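Bowman-Birk type bran trypsin inhibitor (Oryza sativa, PDB 2QN5) probably inhibits trypsin-like serine proteases, as a Bowman-Birk inhibitor, this fragment of which holds two repeats, each with a probable trypsin-reactive bond. Local coordinates at residues A[86-90]-A[120-126]. Numbering follows the deposited sequence.
Sequences PPTCR and DRFTGHP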
loop_
_atom_site.group_PDB
_atom_site.type_symbol
_atom_site.label_atom_id
_atom_site.label_comp_id
_atom_site.label_asym_id
_atom_site.label_seq_id
_atom_site.Cartn_x
_atom_site.Cartn_y
_atom_site.Cartn_z
ATOM N N PRO A 86 -25.394 10.737 2.778
ATOM C CA PRO A 86 -24.872 10.523 1.419
ATOM C C PRO A 86 -24.314 11.788 0.730
ATOM O O PRO A 86 -24.190 11.826 -0.496
ATOM C CB PRO A 86 -26.091 9.983 0.687
ATOM C CG PRO A 86 -27.175 10.890 1.229
ATOM C CD PRO A 86 -26.833 11.069 2.720
ATOM N N PRO A 87 -23.947 12.827 1.508
ATOM C CA PRO A 87 -23.424 14.048 0.875
ATOM C C PRO A 87 -22.257 13.843 -0.090
ATOM O O PRO A 87 -22.221 14.424 -1.177
ATOM C CB PRO A 87 -23.061 14.930 2.076
ATOM C CG PRO A 87 -22.729 13.932 3.147
ATOM C CD PRO A 87 -23.789 12.887 2.974
ATOM N N THR A 88 -21.315 13.007 0.325
ATOM C CA THR A 88 -20.117 12.692 -0.443
ATOM C C THR A 88 -19.531 13.847 -1.280
ATOM O O THR A 88 -19.400 13.747 -2.501
ATOM C CB THR A 88 -20.359 11.456 -1.342
ATOM O OG1 THR A 88 -21.333 10.604 -0.720
ATOM C CG2 THR A 88 -19.054 10.656 -1.511
ATOM N N CYS A 89 -19.206 14.948 -0.602
ATOM C CA CYS A 89 -18.566 16.106 -1.227
ATOM C C CYS A 89 -19.364 17.055 -2.136
ATOM O O CYS A 89 -20.590 16.966 -2.255
ATOM C CB CYS A 89 -17.347 15.610 -2.001
ATOM S SG CYS A 89 -16.420 14.288 -1.151
ATOM N N ARG A 90 -18.608 17.968 -2.758
ATOM C CA ARG A 90 -19.069 18.988 -3.710
ATOM C C ARG A 90 -18.026 20.118 -3.866
ATOM O O ARG A 90 -18.077 21.133 -3.174
ATOM C CB ARG A 90 -20.426 19.585 -3.296
ATOM C CG ARG A 90 -20.476 20.164 -1.892
ATOM C CD ARG A 90 -21.578 21.228 -1.737
ATOM N NE ARG A 90 -21.054 22.597 -1.808
ATOM C CZ ARG A 90 -21.658 23.665 -1.287
ATOM N NH1 ARG A 90 -21.103 24.867 -1.400
ATOM N NH2 ARG A 90 -22.813 23.529 -0.646
ATOM N N ASP A 120 -21.992 22.976 -7.007
ATOM C CA ASP A 120 -23.159 22.178 -7.392
ATOM C C ASP A 120 -23.702 21.289 -6.271
ATOM O O ASP A 120 -22.946 20.709 -5.479
ATOM C CB ASP A 120 -22.847 21.322 -8.620
ATOM C CG ASP A 120 -23.163 22.028 -9.918
ATOM O OD1 ASP A 120 -22.552 23.077 -10.188
ATOM O OD2 ASP A 120 -24.027 21.531 -10.669
ATOM N N ARG A 121 -25.025 21.178 -6.221
ATOM C CA ARG A 121 -25.689 20.392 -5.195
ATOM C C ARG A 121 -25.421 18.893 -5.309
ATOM O O ARG A 121 -25.573 18.151 -4.333
ATOM C CB ARG A 121 -27.196 20.656 -5.241
ATOM C CG ARG A 121 -27.579 22.131 -5.171
ATOM C CD ARG A 121 -26.990 22.823 -3.938
ATOM N NE ARG A 121 -25.631 23.323 -4.157
ATOM C CZ ARG A 121 -24.872 23.875 -3.213
ATOM N NH1 ARG A 121 -23.655 24.304 -3.511
ATOM N NH2 ARG A 121 -25.321 23.990 -1.968
ATOM N N PHE A 122 -25.019 18.456 -6.500
ATOM C CA PHE A 122 -24.737 17.037 -6.749
ATOM C C PHE A 122 -23.693 16.422 -5.792
ATOM O O PHE A 122 -22.697 17.065 -5.423
ATOM C CB PHE A 122 -24.299 16.838 -8.217
ATOM C CG PHE A 122 -23.854 15.429 -8.539
ATOM C CD1 PHE A 122 -24.711 14.345 -8.335
ATOM C CD2 PHE A 122 -22.574 15.187 -9.028
ATOM C CE1 PHE A 122 -24.298 13.038 -8.612
ATOM C CE2 PHE A 122 -22.149 13.887 -9.310
ATOM C CZ PHE A 122 -23.013 12.810 -9.101
ATOM N N THR A 123 -23.935 15.170 -5.403
ATOM C CA THR A 123 -23.045 14.451 -4.495
ATOM C C THR A 123 -22.172 13.435 -5.235
ATOM O O THR A 123 -21.915 13.569 -6.434
ATOM C CB THR A 123 -23.840 13.682 -3.428
ATOM O OG1 THR A 123 -24.339 12.464 -3.996
ATOM C CG2 THR A 123 -25.009 14.522 -2.928
ATOM N N GLY A 124 -21.715 12.424 -4.499
ATOM C CA GLY A 124 -20.880 11.395 -5.087
ATOM C C GLY A 124 -19.384 11.587 -4.894
ATOM O O GLY A 124 -18.876 12.718 -4.850
ATOM N N HIS A 125 -18.692 10.455 -4.780
ATOM C CA HIS A 125 -17.239 10.362 -4.600
ATOM C C HIS A 125 -16.456 11.249 -5.562
ATOM O O HIS A 125 -16.437 11.013 -6.768
ATOM C CB HIS A 125 -16.836 8.913 -4.811
ATOM C CG HIS A 125 -17.860 8.137 -5.574
ATOM N ND1 HIS A 125 -18.436 8.615 -6.731
ATOM C CD2 HIS A 125 -18.462 6.952 -5.317
ATOM C CE1 HIS A 125 -19.350 7.761 -7.153
ATOM N NE2 HIS A 125 -19.386 6.743 -6.313
ATOM N N PRO A 126 -15.771 12.268 -5.034
ATOM C CA PRO A 126 -15.001 13.159 -5.898
ATOM C C PRO A 126 -13.906 12.413 -6.635
ATOM O O PRO A 126 -13.343 11.435 -6.137
ATOM C CB PRO A 126 -14.435 14.168 -4.917
ATOM C CG PRO A 126 -14.172 13.322 -3.718
ATOM C CD PRO A 126 -15.442 12.502 -3.619
#
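Van der Waals contacts join Thr88 to the Gly124-His125 peptide and Cys89 to Pro126. The Thr88 methyl CG2 lies 3.5 Å from Gly124 C, while Cys89 SG packs against CG and CD of the Pro126 ring, 3.5 Å from CG. That sulfur is also bonded to Cys81 in a disulfide that closes the loop carrying the second predicted reactive bond, Lys83-Met84. Farther along the contact, the Thr123 methyl CG2 lies 3.7 Å from Pro86 O, in the cis-proline turn, and also faces Pro87 O. Replacing Thr123 by an alanine removes both OG1 and CG2 and is likely to leave these two carbonyls without their neighbouring methyl.

At the other end two arginines meet. Arg90 and Arg121 run side by side in the same direction, their guanidinium planes 60° apart, and Arg121 NH1 sits over the centre of the Arg90 group. Bends at chi2 (-55°) and chi3 (86°) return the Arg121 tip to Arg90 although its CB points away.

These like charges would not favour the contact by themselves, though solvent or an anion may screen them. Van der Waals packing, rather than polar pairing, therefore joins these segments of the second inhibitory repeat, while the disulfide fixes the shape of the 81-89 loop.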